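Local coordinates for MAU2 chromatid cohesion factor homolog (Saccharomyces cerevisiae, PDB 4XDN), which forms a complex with SCC2 that is required for loading cohesin onto chromosomes, and so takes part in sister chromatid cohesion, at residues P250-W255 against K295-K300; K560-Q565 against G598-V603; V568-G573 against Q604-I609. One frame throughout, in Å; residues are numbered along the deposited sequence.

Contact 1: P250-W255 against K295-K300; sequences PELYAW and KGCVIK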
loop_
_atom_site.group_PDB
_atom_site.type_symbol
_atom_site.label_atom_id
_atom_site.label_comp_id
_atom_site.label_asym_id
_atom_site.label_seq_id
_atom_site.Cartn_x
_atom_site.Cartn_y
_atom_site.Cartn_z
ATOM N N PRO A 250 4.178 -13.861 -17.662
ATOM C CA PRO A 250 2.826 -13.377 -17.352
ATOM C C PRO A 250 2.645 -12.922 -15.901
ATOM O O PRO A 250 1.846 -12.019 -15.648
ATOM C CB PRO A 250 1.944 -14.592 -17.654
ATOM C CG PRO A 250 2.842 -15.764 -17.514
ATOM C CD PRO A 250 4.192 -15.303 -17.962
ATOM N N GLU A 251 3.371 -13.528 -14.967
ATOM C CA GLU A 251 3.260 -13.143 -13.563
ATOM C C GLU A 251 3.756 -11.715 -13.343
ATOM O O GLU A 251 3.033 -10.874 -12.806
ATOM C CB GLU A 251 4.040 -14.110 -12.671
ATOM C CG GLU A 251 3.405 -15.491 -12.539
ATOM C CD GLU A 251 3.642 -16.375 -13.753
ATOM O OE1 GLU A 251 4.756 -16.335 -14.320
ATOM O OE2 GLU A 251 2.713 -17.113 -14.138
ATOM N N LEU A 252 4.987 -11.441 -13.765
ATOM C CA LEU A 252 5.576 -10.124 -13.566
ATOM C C LEU A 252 4.868 -9.058 -14.399
ATOM O O LEU A 252 4.816 -7.895 -14.007
ATOM C CB LEU A 252 7.070 -10.146 -13.905
ATOM C CG LEU A 252 7.971 -10.925 -12.940
ATOM C CD1 LEU A 252 9.403 -10.963 -13.462
ATOM C CD2 LEU A 252 7.932 -10.328 -11.538
ATOM N N TYR A 253 4.319 -9.449 -15.546
ATOM C CA TYR A 253 3.610 -8.493 -16.387
ATOM C C TYR A 253 2.289 -8.085 -15.736
ATOM O O TYR A 253 1.852 -6.944 -15.870
ATOM C CB TYR A 253 3.354 -9.064 -17.781
ATOM C CG TYR A 253 2.973 -7.998 -18.786
ATOM C CD1 TYR A 253 3.947 -7.235 -19.416
ATOM C CD2 TYR A 253 1.642 -7.746 -19.094
ATOM C CE1 TYR A 253 3.605 -6.255 -20.332
ATOM C CE2 TYR A 253 1.291 -6.768 -20.006
ATOM C CZ TYR A 253 2.278 -6.025 -20.622
ATOM O OH TYR A 253 1.937 -5.051 -21.533
ATOM N N ALA A 254 1.655 -9.017 -15.032
ATOM C CA ALA A 254 0.441 -8.703 -14.285
ATOM C C ALA A 254 0.750 -7.642 -13.235
ATOM O O ALA A 254 -0.073 -6.772 -12.949
ATOM C CB ALA A 254 -0.128 -9.951 -13.633
ATOM N N TRP A 255 1.951 -7.725 -12.672
ATOM C CA TRP A 255 2.414 -6.764 -11.681
ATOM C C TRP A 255 2.627 -5.407 -12.338
ATOM O O TRP A 255 2.306 -4.371 -11.760
ATOM C CB TRP A 255 3.710 -7.260 -11.031
ATOM C CG TRP A 255 4.178 -6.455 -9.859
ATOM C CD1 TRP A 255 3.464 -5.532 -9.155
ATOM C CD2 TRP A 255 5.477 -6.506 -9.253
ATOM N NE1 TRP A 255 4.236 -5.005 -8.146
ATOM C CE2 TRP A 255 5.476 -5.587 -8.186
ATOM C CE3 TRP A 255 6.638 -7.243 -9.510
ATOM C CZ2 TRP A 255 6.592 -5.384 -7.375
ATOM C CZ3 TRP A 255 7.745 -7.039 -8.703
ATOM C CH2 TRP A 255 7.714 -6.117 -7.649
ATOM N N LYS A 295 3.606 -22.193 -8.151
ATOM C CA LYS A 295 5.015 -22.383 -8.482
ATOM C C LYS A 295 5.786 -21.063 -8.539
ATOM O O LYS A 295 7.007 -21.059 -8.706
ATOM C CB LYS A 295 5.144 -23.122 -9.819
ATOM C CG LYS A 295 5.392 -24.617 -9.691
ATOM C CD LYS A 295 6.752 -24.892 -9.058
ATOM C CE LYS A 295 7.260 -26.289 -9.376
ATOM N NZ LYS A 295 6.580 -27.343 -8.575
ATOM N N GLY A 296 5.077 -19.945 -8.398
ATOM C CA GLY A 296 5.717 -18.641 -8.357
ATOM C C GLY A 296 6.378 -18.250 -9.665
ATOM O O GLY A 296 6.116 -18.847 -10.708
ATOM N N CYS A 297 7.238 -17.238 -9.599
ATOM C CA CYS A 297 7.975 -16.755 -10.764
ATOM C C CYS A 297 9.477 -16.940 -10.565
ATOM O O CYS A 297 10.047 -16.415 -9.612
ATOM C CB CYS A 297 7.657 -15.282 -11.026
ATOM S SG CYS A 297 8.701 -14.507 -12.278
ATOM N N VAL A 298 10.111 -17.681 -11.468
ATOM C CA VAL A 298 11.548 -17.931 -11.381
ATOM C C VAL A 298 12.311 -17.067 -12.382
ATOM O O VAL A 298 12.155 -17.215 -13.593
ATOM C CB VAL A 298 11.878 -19.416 -11.630
ATOM C CG1 VAL A 298 13.383 -19.659 -11.549
ATOM C CG2 VAL A 298 11.153 -20.288 -10.621
ATOM N N ILE A 299 13.130 -16.160 -11.858
ATOM C CA ILE A 299 13.989 -15.324 -12.687
ATOM C C ILE A 299 15.373 -15.950 -12.798
ATOM O O ILE A 299 16.156 -15.916 -11.850
ATOM C CB ILE A 299 14.120 -13.899 -12.117
ATOM C CG1 ILE A 299 12.749 -13.219 -12.080
ATOM C CG2 ILE A 299 15.099 -13.074 -12.956
ATOM C CD1 ILE A 299 12.733 -11.892 -11.355
ATOM N N LYS A 300 15.669 -16.520 -13.960
ATOM C CA LYS A 300 16.979 -17.104 -14.210
ATOM C C LYS A 300 17.960 -16.018 -14.642
ATOM O O LYS A 300 18.128 -15.747 -15.831
ATOM C CB LYS A 300 16.881 -18.205 -15.269
ATOM C CG LYS A 300 15.978 -19.355 -14.854
ATOM C CD LYS A 300 15.791 -20.378 -15.967
ATOM C CE LYS A 300 14.776 -21.441 -15.568
ATOM N NZ LYS A 300 14.617 -22.497 -16.610
#

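Contact 2: K560-Q565 against G598-V603; sequences KALLLQ and GGMRKV. With SO4 (sulfate ion), chain F.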
loop_
_atom_site.group_PDB
_atom_site.type_symbol
_atom_site.label_atom_id
_atom_site.label_comp_id
_atom_site.label_asym_id
_atom_site.label_seq_id
_atom_site.Cartn_x
_atom_site.Cartn_y
_atom_site.Cartn_z
ATOM N N LYS A 560 -15.099 13.947 -12.353
ATOM C CA LYS A 560 -16.346 14.627 -12.026
ATOM C C LYS A 560 -16.617 14.620 -10.523
ATOM O O LYS A 560 -17.669 14.166 -10.074
ATOM C CB LYS A 560 -17.512 13.982 -12.776
ATOM C CG LYS A 560 -17.315 13.943 -14.290
ATOM C CD LYS A 560 -18.445 13.215 -15.008
ATOM C CE LYS A 560 -18.624 11.792 -14.492
ATOM N NZ LYS A 560 -19.136 10.866 -15.541
ATOM N N ALA A 561 -15.659 15.119 -9.750
ATOM C CA ALA A 561 -15.880 15.376 -8.337
ATOM C C ALA A 561 -16.840 16.549 -8.227
ATOM O O ALA A 561 -16.506 17.662 -8.630
ATOM C CB ALA A 561 -14.574 15.674 -7.629
ATOM N N LEU A 562 -18.029 16.296 -7.688
ATOM C CA LEU A 562 -19.101 17.285 -7.702
ATOM C C LEU A 562 -18.687 18.617 -7.094
ATOM O O LEU A 562 -18.752 19.648 -7.762
ATOM C CB LEU A 562 -20.328 16.760 -6.960
ATOM C CG LEU A 562 -21.537 17.701 -6.973
ATOM C CD1 LEU A 562 -22.086 17.853 -8.385
ATOM C CD2 LEU A 562 -22.609 17.196 -6.033
ATOM N N LEU A 563 -18.271 18.596 -5.830
ATOM C CA LEU A 563 -17.942 19.829 -5.123
ATOM C C LEU A 563 -16.837 20.593 -5.843
ATOM O O LEU A 563 -16.899 21.816 -5.969
ATOM C CB LEU A 563 -17.520 19.534 -3.681
ATOM C CG LEU A 563 -17.102 20.756 -2.852
ATOM C CD1 LEU A 563 -18.234 21.770 -2.749
ATOM C CD2 LEU A 563 -16.641 20.341 -1.470
ATOM N N LEU A 564 -15.834 19.866 -6.322
ATOM C CA LEU A 564 -14.712 20.486 -7.008
ATOM C C LEU A 564 -15.174 21.148 -8.300
ATOM O O LEU A 564 -14.838 22.302 -8.567
ATOM C CB LEU A 564 -13.623 19.453 -7.303
ATOM C CG LEU A 564 -12.341 19.996 -7.941
ATOM C CD1 LEU A 564 -11.654 20.994 -7.023
ATOM C CD2 LEU A 564 -11.399 18.858 -8.286
ATOM N N GLN A 565 -15.955 20.422 -9.093
ATOM C CA GLN A 565 -16.426 20.935 -10.378
ATOM C C GLN A 565 -17.221 22.228 -10.207
ATOM O O GLN A 565 -17.106 23.150 -11.017
ATOM C CB GLN A 565 -17.282 19.889 -11.095
ATOM C CG GLN A 565 -16.856 19.638 -12.532
ATOM C CD GLN A 565 -17.892 18.866 -13.327
ATOM O OE1 GLN A 565 -18.634 18.049 -12.778
ATOM N NE2 GLN A 565 -17.953 19.127 -14.628
ATOM N N GLY A 598 -25.625 15.426 -0.680
ATOM C CA GLY A 598 -26.005 16.060 0.569
ATOM C C GLY A 598 -24.876 16.912 1.117
ATOM O O GLY A 598 -23.738 16.807 0.663
ATOM N N GLY A 599 -25.188 17.763 2.091
ATOM C CA GLY A 599 -24.189 18.622 2.706
ATOM C C GLY A 599 -23.814 19.832 1.863
ATOM O O GLY A 599 -22.890 20.567 2.207
ATOM N N MET A 600 -24.539 20.046 0.770
ATOM C CA MET A 600 -24.205 21.090 -0.199
ATOM C C MET A 600 -25.096 22.333 -0.103
ATOM O O MET A 600 -25.035 23.207 -0.963
ATOM C CB MET A 600 -24.298 20.519 -1.618
ATOM C CG MET A 600 -23.259 19.451 -1.924
ATOM S SD MET A 600 -21.613 20.150 -2.121
ATOM C CE MET A 600 -21.735 20.845 -3.767
ATOM N N ARG A 601 -25.916 22.418 0.939
ATOM C CA ARG A 601 -26.926 23.472 1.021
ATOM C C ARG A 601 -26.336 24.868 1.221
ATOM O O ARG A 601 -26.829 25.840 0.644
ATOM C CB ARG A 601 -27.912 23.163 2.147
ATOM C CG ARG A 601 -28.954 22.127 1.763
ATOM C CD ARG A 601 -29.697 21.606 2.975
ATOM N NE ARG A 601 -30.800 20.726 2.601
ATOM C CZ ARG A 601 -31.468 19.957 3.455
ATOM N NH1 ARG A 601 -31.143 19.950 4.742
ATOM N NH2 ARG A 601 -32.458 19.189 3.021
ATOM N N LYS A 602 -25.292 24.974 2.036
ATOM C CA LYS A 602 -24.678 26.272 2.293
ATOM C C LYS A 602 -23.863 26.721 1.086
ATOM O O LYS A 602 -23.810 27.910 0.775
ATOM C CB LYS A 602 -23.809 26.221 3.549
ATOM C CG LYS A 602 -24.620 26.236 4.835
ATOM C CD LYS A 602 -23.744 26.090 6.065
ATOM C CE LYS A 602 -24.578 26.126 7.338
ATOM N NZ LYS A 602 -23.750 25.949 8.559
ATOM N N VAL A 603 -23.238 25.768 0.402
ATOM C CA VAL A 603 -22.549 26.058 -0.850
ATOM C C VAL A 603 -23.564 26.533 -1.890
ATOM O O VAL A 603 -23.344 27.534 -2.576
ATOM C CB VAL A 603 -21.781 24.817 -1.378
ATOM C CG1 VAL A 603 -21.297 25.030 -2.812
ATOM C CG2 VAL A 603 -20.602 24.491 -0.467
HETATM S S SO4 F . -14.779 10.977 -14.841
HETATM O O1 SO4 F . -15.943 10.618 -15.644
HETATM O O2 SO4 F . -13.835 9.862 -14.834
HETATM O O3 SO4 F . -14.136 12.154 -15.417
HETATM O O4 SO4 F . -15.192 11.277 -13.474
#

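Contact 3: V568-G573 against Q604-I609; sequences VNYLGG and QYVIGI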
loop_
_atom_site.group_PDB
_atom_site.type_symbol
_atom_site.label_atom_id
_atom_site.label_comp_id
_atom_site.label_asym_id
_atom_site.label_seq_id
_atom_site.Cartn_x
_atom_site.Cartn_y
_atom_site.Cartn_z
ATOM N N VAL A 568 -14.733 25.263 -9.079
ATOM C CA VAL A 568 -13.875 25.733 -10.163
ATOM C C VAL A 568 -14.680 26.566 -11.153
ATOM O O VAL A 568 -14.220 27.611 -11.615
ATOM C CB VAL A 568 -13.203 24.569 -10.913
ATOM C CG1 VAL A 568 -12.331 25.095 -12.053
ATOM C CG2 VAL A 568 -12.358 23.756 -9.962
ATOM N N ASN A 569 -15.876 26.095 -11.484
ATOM C CA ASN A 569 -16.750 26.830 -12.386
ATOM C C ASN A 569 -17.263 28.110 -11.733
ATOM O O ASN A 569 -17.368 29.146 -12.390
ATOM C CB ASN A 569 -17.919 25.951 -12.833
ATOM C CG ASN A 569 -17.547 25.039 -13.989
ATOM O OD1 ASN A 569 -17.688 25.410 -15.155
ATOM N ND2 ASN A 569 -17.066 23.841 -13.669
ATOM N N TYR A 570 -17.571 28.038 -10.441
ATOM C CA TYR A 570 -17.983 29.216 -9.679
ATOM C C TYR A 570 -16.879 30.264 -9.675
ATOM O O TYR A 570 -17.122 31.443 -9.935
ATOM C CB TYR A 570 -18.342 28.831 -8.243
ATOM C CG TYR A 570 -18.588 30.012 -7.323
ATOM C CD1 TYR A 570 -19.752 30.764 -7.418
ATOM C CD2 TYR A 570 -17.662 30.364 -6.351
ATOM C CE1 TYR A 570 -19.984 31.840 -6.576
ATOM C CE2 TYR A 570 -17.884 31.437 -5.505
ATOM C CZ TYR A 570 -19.047 32.171 -5.622
ATOM O OH TYR A 570 -19.267 33.240 -4.782
ATOM N N LEU A 571 -15.662 29.816 -9.384
ATOM C CA LEU A 571 -14.510 30.704 -9.305
ATOM C C LEU A 571 -14.162 31.254 -10.684
ATOM O O LEU A 571 -13.932 32.453 -10.847
ATOM C CB LEU A 571 -13.320 29.958 -8.700
ATOM C CG LEU A 571 -12.043 30.738 -8.394
ATOM C CD1 LEU A 571 -12.325 31.954 -7.535
ATOM C CD2 LEU A 571 -11.052 29.817 -7.699
ATOM N N GLY A 572 -14.138 30.372 -11.678
ATOM C CA GLY A 572 -13.872 30.775 -13.046
ATOM C C GLY A 572 -14.938 31.717 -13.573
ATOM O O GLY A 572 -14.632 32.710 -14.231
ATOM N N GLY A 573 -16.196 31.403 -13.282
ATOM C CA GLY A 573 -17.308 32.224 -13.726
ATOM C C GLY A 573 -17.271 33.618 -13.129
ATOM O O GLY A 573 -17.640 34.594 -13.781
ATOM N N GLN A 604 -24.681 25.814 -1.990
ATOM C CA GLN A 604 -25.727 26.139 -2.956
ATOM C C GLN A 604 -26.315 27.519 -2.682
ATOM O O GLN A 604 -26.661 28.252 -3.608
ATOM C CB GLN A 604 -26.838 25.083 -2.923
ATOM C CG GLN A 604 -27.806 25.162 -4.101
ATOM C CD GLN A 604 -28.878 24.084 -4.056
ATOM O OE1 GLN A 604 -29.324 23.686 -2.984
ATOM N NE2 GLN A 604 -29.288 23.602 -5.224
ATOM N N TYR A 605 -26.424 27.865 -1.403
ATOM C CA TYR A 605 -26.949 29.165 -1.001
ATOM C C TYR A 605 -26.049 30.293 -1.507
ATOM O O TYR A 605 -26.529 31.258 -2.100
ATOM C CB TYR A 605 -27.089 29.232 0.523
ATOM C CG TYR A 605 -27.527 30.582 1.047
ATOM C CD1 TYR A 605 -28.858 30.974 0.987
ATOM C CD2 TYR A 605 -26.610 31.461 1.608
ATOM C CE1 TYR A 605 -29.262 32.204 1.469
ATOM C CE2 TYR A 605 -27.002 32.691 2.092
ATOM C CZ TYR A 605 -28.329 33.059 2.020
ATOM O OH TYR A 605 -28.724 34.286 2.502
ATOM N N VAL A 606 -24.746 30.164 -1.278
ATOM C CA VAL A 606 -23.785 31.158 -1.744
ATOM C C VAL A 606 -23.821 31.245 -3.271
ATOM O O VAL A 606 -23.816 32.339 -3.837
ATOM C CB VAL A 606 -22.357 30.825 -1.257
ATOM C CG1 VAL A 606 -21.320 31.784 -1.858
ATOM C CG2 VAL A 606 -22.304 30.878 0.263
ATOM N N ILE A 607 -23.863 30.091 -3.929
ATOM C CA ILE A 607 -24.013 30.039 -5.379
ATOM C C ILE A 607 -25.324 30.704 -5.780
ATOM O O ILE A 607 -25.409 31.362 -6.816
ATOM C CB ILE A 607 -23.998 28.585 -5.912
ATOM C CG1 ILE A 607 -22.727 27.852 -5.452
ATOM C CG2 ILE A 607 -24.161 28.569 -7.437
ATOM C CD1 ILE A 607 -21.703 27.582 -6.534
ATOM N N GLY A 608 -26.346 30.521 -4.952
ATOM C CA GLY A 608 -27.652 31.095 -5.212
ATOM C C GLY A 608 -27.630 32.611 -5.189
ATOM O O GLY A 608 -28.296 33.256 -5.998
ATOM N N ILE A 609 -26.869 33.182 -4.259
ATOM C CA ILE A 609 -26.728 34.632 -4.181
ATOM C C ILE A 609 -26.135 35.151 -5.485
ATOM O O ILE A 609 -26.592 36.151 -6.032
ATOM C CB ILE A 609 -25.832 35.068 -2.998
ATOM C CG1 ILE A 609 -26.456 34.636 -1.669
ATOM C CG2 ILE A 609 -25.623 36.588 -3.008
ATOM C CD1 ILE A 609 -25.562 34.855 -0.465
HETATM O O HOH W 1 -21.760 34.447 -4.126
#

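Contact 1: P250-W255 against K295-K300
Leu252 drives its branched end onto the sulfur of Cys297, and this is the tightly packed part of the contact: CG of Leu252 lies 3.7 Å from SG of Cys297, and the same sulfur is 3.8 Å from the CD1 methyl of Leu252. CD1 of Leu252 also meets CD1 of Ile299 at 4.0 Å, with the two side chains crossing at about a right angle. Cys297 reaches in because its SG stands anti to the backbone N (chi1 171°). Toward Glu251 the fit is looser. There the CB atoms of Glu251 and Cys297 are 4.1 Å apart, and the acid chain bends at chi2. No hydrogen bond joins the two segments. Cys297 and Ile299 are buried, the first directed at the helix and the second reaching it with its CD1, while Val298 and Lys300, alternating with them, are exposed to solvent.

Residues 250-255, which open helix 250-266, run at 104° to strand residues 297-300. The strand is one half of a hairpin, with Cys297 and Ile299 backbone-bonded to Val309 and Leu307. Phe315, just beyond that hairpin, touches Glu251, Leu252 and Cys297, helix 212-228 packs on Ile299, and helix 272-291 reaches Glu251 through Leu289.

Contact 2: K560-Q565 against G598-V603
No ring or other flat group carries this contact, so there are no faces or edges to assign: Leu562, Leu563, Met600 and Val603 meet through methyls and a thioether. The setting is an all-helical array consistent with the TPR-like superhelix of the Scc4/Mau2 family, and the contact joins the starts of helices 562-575 and 601-618, with helix 580-593 between them in sequence.

Met600 is the reaching residue. It occupies the N-cap position of its helix, and its chain curls at chi2 (-73°) and chi3 (-77°), turning the terminal methyl onto the opposite helix start. SD and CE of Met600 both sit 3.8 Å from CD1 of Leu563, so that methyl rests against the sulfur and the carbon together. Leu562 adds a looser touch, its CD2 being 4.4 Å from CE of Met600, and Val603 extends the patch with CG2 4.3 Å from CD1 of Leu563. All four residues are buried, and no hydrogen bond crosses. A chain of another protein closes over part of the patch, packing apolar side chains on Leu563 and Val603.

Away from this patch, a sulfate ion, probably from the crystallisation liquor, sits by the residue preceding the N-cap Ala561. Asn335 and Lys559 bind it too, and the side chain of Lys560, bent at chi3, folds alongside the anion. The backbone N-H of Lys560 points almost straight at it, N to O4 of the sulfate 2.9 Å, with an angle of 177° at the hydrogen.

Contact 3: V568-G573 against Q604-I609
Within 568-573, Tyr570 alone makes the contact, meeting Val606 and Ile607 of 604-609. The touches are mainly apolar. CD1 of Ile607 approaches the ring obliquely, 3.8 Å from CD1 of Tyr570 and 4.0 Å from its CB, the two side chains running past each other in opposite senses. With chi1 at 172°, Tyr570 extends its ring toward Val606 and Ile607. The ethyl arm of Ile607 is turned to chi2 -108°, well off a staggered value, which probably costs it a little torsional energy. Val606 comes in near the phenol end, roughly at right angles, its CG1 3.9 Å from OH of Tyr570.

Across the contact the polar link is indirect. A water lies 2.8 Å from OH of Tyr570 and donates to O of Val606 at 3.0 Å, bridging a side chain to the opposite helix backbone. The same hydroxyl has a weak hydrogen bond with Arg574, one turn further along its own helix.

Among the surroundings, Trp610 meets Tyr570 edge-to-face, helix 580-593 covers Ile607, and a chain of another protein packs on Tyr570 and Val606.

The chemistry is thus divided along one side chain. The ring gives this buried contact its apolar grip, while the phenol oxygen is paired with a water and, weakly, with Arg574, so the segments are joined through the water without a direct hydrogen bond.

In the fold
Contacts 2 and 3 are successive levels of one helix pair, 562-575 with 601-618: their centres are 10 Å apart, and their segments follow on in sequence and alternate along the chain. Contact 1 belongs to another region, on the opposite side of the chain's centre, with its centre 45 Å from that of contact 2 and 52 Å from that of contact 3; nearest atoms stay about 25 and 32 Å away. No active site links the three. What they share is a chain of another protein, which reaches Trp255 of segment 250-255 and packs on several residues of contacts 2 and 3. The sulfate belongs to contact 2 alone.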